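3-polyprenyl-4-hydroxybenzoate decarboxylase and related decarboxylases (Pelotomaculum thermopropionicum, PDB 6H6X) is a UbiD-family flavoenzyme that binds prenylated FMN and manganese and probably decarboxylates aromatic acids, here in an evolved dimeric form. Local coordinates at residues V56-A61 against Y286-P291. The protein carries 8 engineered substitutions. Sequence-based numbering, arbitrary orientation.
Sequences VVTGLA and YHTIIP
Leu60 and His287 reach toward each other tip to tip, CD1 of the leucine lying over one face of the imidazole. This is a CH-pi contact: CD1 stands 3.6 Å from the centroid of the His287 ring, 21° off its normal, and is displaced toward the rim, nearest CE1 and NE2. The edge of the same ring faces the other strand, where Val57 O lies in the ring plane 3.4 Å from His287 CD2. CG of His287 is anti to the backbone N (chi1 174°), which carries the ring off the backbone of 286-287; NE2 of the imidazole is hydrogen-bonded to Glu295, whose carboxylate also takes the backbone N-H groups of Gly59 and Leu60. An alanine in place of His287 would probably leave Leu60 CD1 without the ring beneath it and Glu295 without one of its hydrogen-bonding partners.

Beneath these side chains the strands pair in parallel: Val57 N donates to Tyr286 O (2.7 Å) and Thr288 N to Val57 O (3.0 Å, 162° at the hydrogen). On the sheet face that carries Val56 and Tyr286, Val56 CG1 meets Thr288 CG2 at 3.9 Å. Beyond the ladder, Thr58 OG1 lies 3.0 Å from Thr288 O, and a water joins this hydroxyl to Ile290 N. The side chains of Thr58 and Ile290 cross at about a right angle, with OG1 3.7 Å from Ile290 CD1.

The pairing places 286-287 at one end of a four-stranded mixed sheet, beside 56-58. Helix 5-14 packs on Val57 and Leu60, while Ile289 touches both helix 294-315 and the prenylated flavin, linking this small sheet to the cofactor pocket.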
ATOM      1  N   VAL B  56       4.722  20.711 -23.605  1.00 52.88           N
ATOM      2  CA  VAL B  56       4.730  20.714 -22.143  1.00 42.42           C
ATOM      3  C   VAL B  56       5.229  19.371 -21.701  1.00 43.49           C
ATOM      4  O   VAL B  56       4.811  18.360 -22.247  1.00 46.03           O
ATOM      5  CB  VAL B  56       3.356  20.989 -21.573  1.00 47.94           C
ATOM      6  CG1 VAL B  56       3.326  20.743 -20.060  1.00 51.72           C
ATOM      7  CG2 VAL B  56       2.964  22.430 -21.866  1.00 49.91           C
ATOM      8  N   VAL B  57       6.176  19.340 -20.755  1.00 33.76           N
ATOM      9  CA  VAL B  57       6.640  18.071 -20.210  1.00 35.90           C
ATOM     10  C   VAL B  57       6.252  18.039 -18.707  1.00 35.90           C
ATOM     11  O   VAL B  57       6.218  19.064 -18.018  1.00 39.56           O
ATOM     12  CB  VAL B  57       8.128  17.837 -20.507  1.00 35.22           C
ATOM     13  CG1 VAL B  57       9.033  18.762 -19.701  1.00 34.32           C
ATOM     14  CG2 VAL B  57       8.535  16.426 -20.261  1.00 38.89           C
ATOM     15  N   THR B  58       5.879  16.866 -18.229  1.00 40.57           N
ATOM     16  CA  THR B  58       5.581  16.680 -16.810  1.00 43.18           C
ATOM     17  C   THR B  58       6.115  15.326 -16.341  1.00 42.66           C
ATOM     18  O   THR B  58       6.293  14.433 -17.147  1.00 38.86           O
ATOM     19  CB  THR B  58       4.099  16.881 -16.482  1.00 46.07           C
ATOM     20  OG1 THR B  58       3.916  16.945 -15.045  1.00 48.94           O
ATOM     21  CG2 THR B  58       3.255  15.792 -17.082  1.00 45.99           C
ATOM     22  N   GLY B  59       6.455  15.240 -15.049  1.00 37.31           N
ATOM     23  CA  GLY B  59       6.846  13.981 -14.425  1.00 37.71           C
ATOM     24  C   GLY B  59       8.258  13.557 -14.824  1.00 43.49           C
ATOM     25  O   GLY B  59       8.465  12.412 -15.193  1.00 43.64           O
ATOM     26  N   LEU B  60       9.223  14.466 -14.704  1.00 41.11           N
ATOM     27  CA  LEU B  60      10.645  14.198 -15.060  1.00 42.74           C
ATOM     28  C   LEU B  60      11.293  13.125 -14.257  1.00 46.02           C
ATOM     29  O   LEU B  60      12.161  12.391 -14.762  1.00 48.67           O
ATOM     30  CB  LEU B  60      11.518  15.458 -14.930  1.00 44.35           C
ATOM     31  CG  LEU B  60      11.090  16.637 -15.807  1.00 43.59           C
ATOM     32  CD1 LEU B  60      12.047  17.777 -15.614  1.00 44.59           C
ATOM     33  CD2 LEU B  60      11.032  16.221 -17.260  1.00 46.38           C
ATOM     34  N   ALA B  61      10.876  13.016 -13.007  1.00 46.46           N
ATOM     35  CA  ALA B  61      11.323  11.935 -12.140  1.00 44.41           C
ATOM     36  C   ALA B  61      10.235  11.704 -11.099  1.00 48.11           C
ATOM     37  O   ALA B  61       9.814  12.644 -10.439  1.00 52.23           O
ATOM     38  CB  ALA B  61      12.631  12.338 -11.454  1.00 49.75           C
ATOM     39  N   TYR B 286       8.240  23.629 -22.216  1.00 43.52           N
ATOM     40  CA  TYR B 286       7.725  24.124 -20.972  1.00 44.75           C
ATOM     41  C   TYR B 286       7.540  22.923 -19.986  1.00 46.54           C
ATOM     42  O   TYR B 286       6.935  21.924 -20.351  1.00 46.32           O
ATOM     43  CB  TYR B 286       6.436  24.870 -21.185  1.00 39.45           C
ATOM     44  CG  TYR B 286       5.882  25.468 -19.899  1.00 43.32           C
ATOM     45  CD1 TYR B 286       5.103  24.698 -19.023  1.00 47.78           C
ATOM     46  CD2 TYR B 286       6.156  26.778 -19.522  1.00 40.25           C
ATOM     47  CE1 TYR B 286       4.636  25.223 -17.835  1.00 38.04           C
ATOM     48  CE2 TYR B 286       5.665  27.298 -18.332  1.00 39.68           C
ATOM     49  CZ  TYR B 286       4.916  26.495 -17.505  1.00 40.08           C
ATOM     50  OH  TYR B 286       4.425  27.011 -16.319  1.00 49.08           O
ATOM     51  N   HIS B 287       8.042  23.054 -18.760  1.00 40.04           N
ATOM     52  CA  HIS B 287       7.943  21.987 -17.736  1.00 40.53           C
ATOM     53  C   HIS B 287       6.911  22.420 -16.686  1.00 42.31           C
ATOM     54  O   HIS B 287       6.933  23.554 -16.180  1.00 38.98           O
ATOM     55  CB  HIS B 287       9.292  21.765 -17.112  1.00 39.88           C
ATOM     56  CG  HIS B 287       9.292  20.822 -15.963  1.00 39.01           C
ATOM     57  ND1 HIS B 287      10.149  20.969 -14.906  1.00 37.87           N
ATOM     58  CD2 HIS B 287       8.564  19.719 -15.708  1.00 36.36           C
ATOM     59  CE1 HIS B 287       9.987  19.960 -14.072  1.00 37.60           C
ATOM     60  NE2 HIS B 287       9.030  19.190 -14.539  1.00 34.91           N
ATOM     61  N   THR B 288       5.946  21.543 -16.407  1.00 39.27           N
ATOM     62  CA  THR B 288       5.064  21.795 -15.284  1.00 40.89           C
ATOM     63  C   THR B 288       5.164  20.664 -14.267  1.00 34.01           C
ATOM     64  O   THR B 288       5.462  19.520 -14.639  1.00 29.98           O
ATOM     65  CB  THR B 288       3.623  22.024 -15.734  1.00 42.16           C
ATOM     66  OG1 THR B 288       2.930  22.641 -14.651  1.00 41.13           O
ATOM     67  CG2 THR B 288       2.922  20.716 -16.177  1.00 39.64           C
ATOM     68  N   ILE B 289       4.967  21.007 -13.000  1.00 29.24           N
ATOM     69  CA  ILE B 289       4.904  19.994 -11.944  1.00 33.40           C
ATOM     70  C   ILE B 289       3.458  19.985 -11.497  1.00 35.05           C
ATOM     71  O   ILE B 289       2.910  21.018 -11.127  1.00 37.15           O
ATOM     72  CB  ILE B 289       5.847  20.342 -10.788  1.00 35.17           C
ATOM     73  CG1 ILE B 289       7.316  20.065 -11.192  1.00 35.10           C
ATOM     74  CG2 ILE B 289       5.517  19.543  -9.554  1.00 32.49           C
ATOM     75  CD1 ILE B 289       8.318  20.784 -10.269  1.00 31.85           C
ATOM     76  N   ILE B 290       2.829  18.828 -11.566  1.00 36.25           N
ATOM     77  CA  ILE B 290       1.438  18.702 -11.132  1.00 36.56           C
ATOM     78  C   ILE B 290       1.450  18.596  -9.614  1.00 33.88           C
ATOM     79  O   ILE B 290       2.161  17.747  -9.068  1.00 33.47           O
ATOM     80  CB  ILE B 290       0.812  17.461 -11.726  1.00 35.88           C
ATOM     81  CG1 ILE B 290       0.704  17.641 -13.253  1.00 41.35           C
ATOM     82  CG2 ILE B 290      -0.588  17.263 -11.175  1.00 41.87           C
ATOM     83  CD1 ILE B 290       0.491  16.300 -13.950  1.00 42.90           C
ATOM     84  N   PRO B 291       0.724  19.480  -8.916  1.00 35.36           N
ATOM     85  CA  PRO B 291       0.820  19.407  -7.454  1.00 35.48           C
ATOM     86  C   PRO B 291       0.310  18.095  -6.886  1.00 35.52           C
ATOM     87  O   PRO B 291      -0.631  17.478  -7.424  1.00 36.07           O
ATOM     88  CB  PRO B 291      -0.062  20.551  -7.013  1.00 38.19           C
ATOM     89  CG  PRO B 291       0.145  21.559  -8.092  1.00 36.65           C
ATOM     90  CD  PRO B 291       0.037  20.728  -9.333  1.00 36.49           C
TER
HETATM   91  O   HOH W   1       4.076  16.428 -12.289  1.00 34.97           O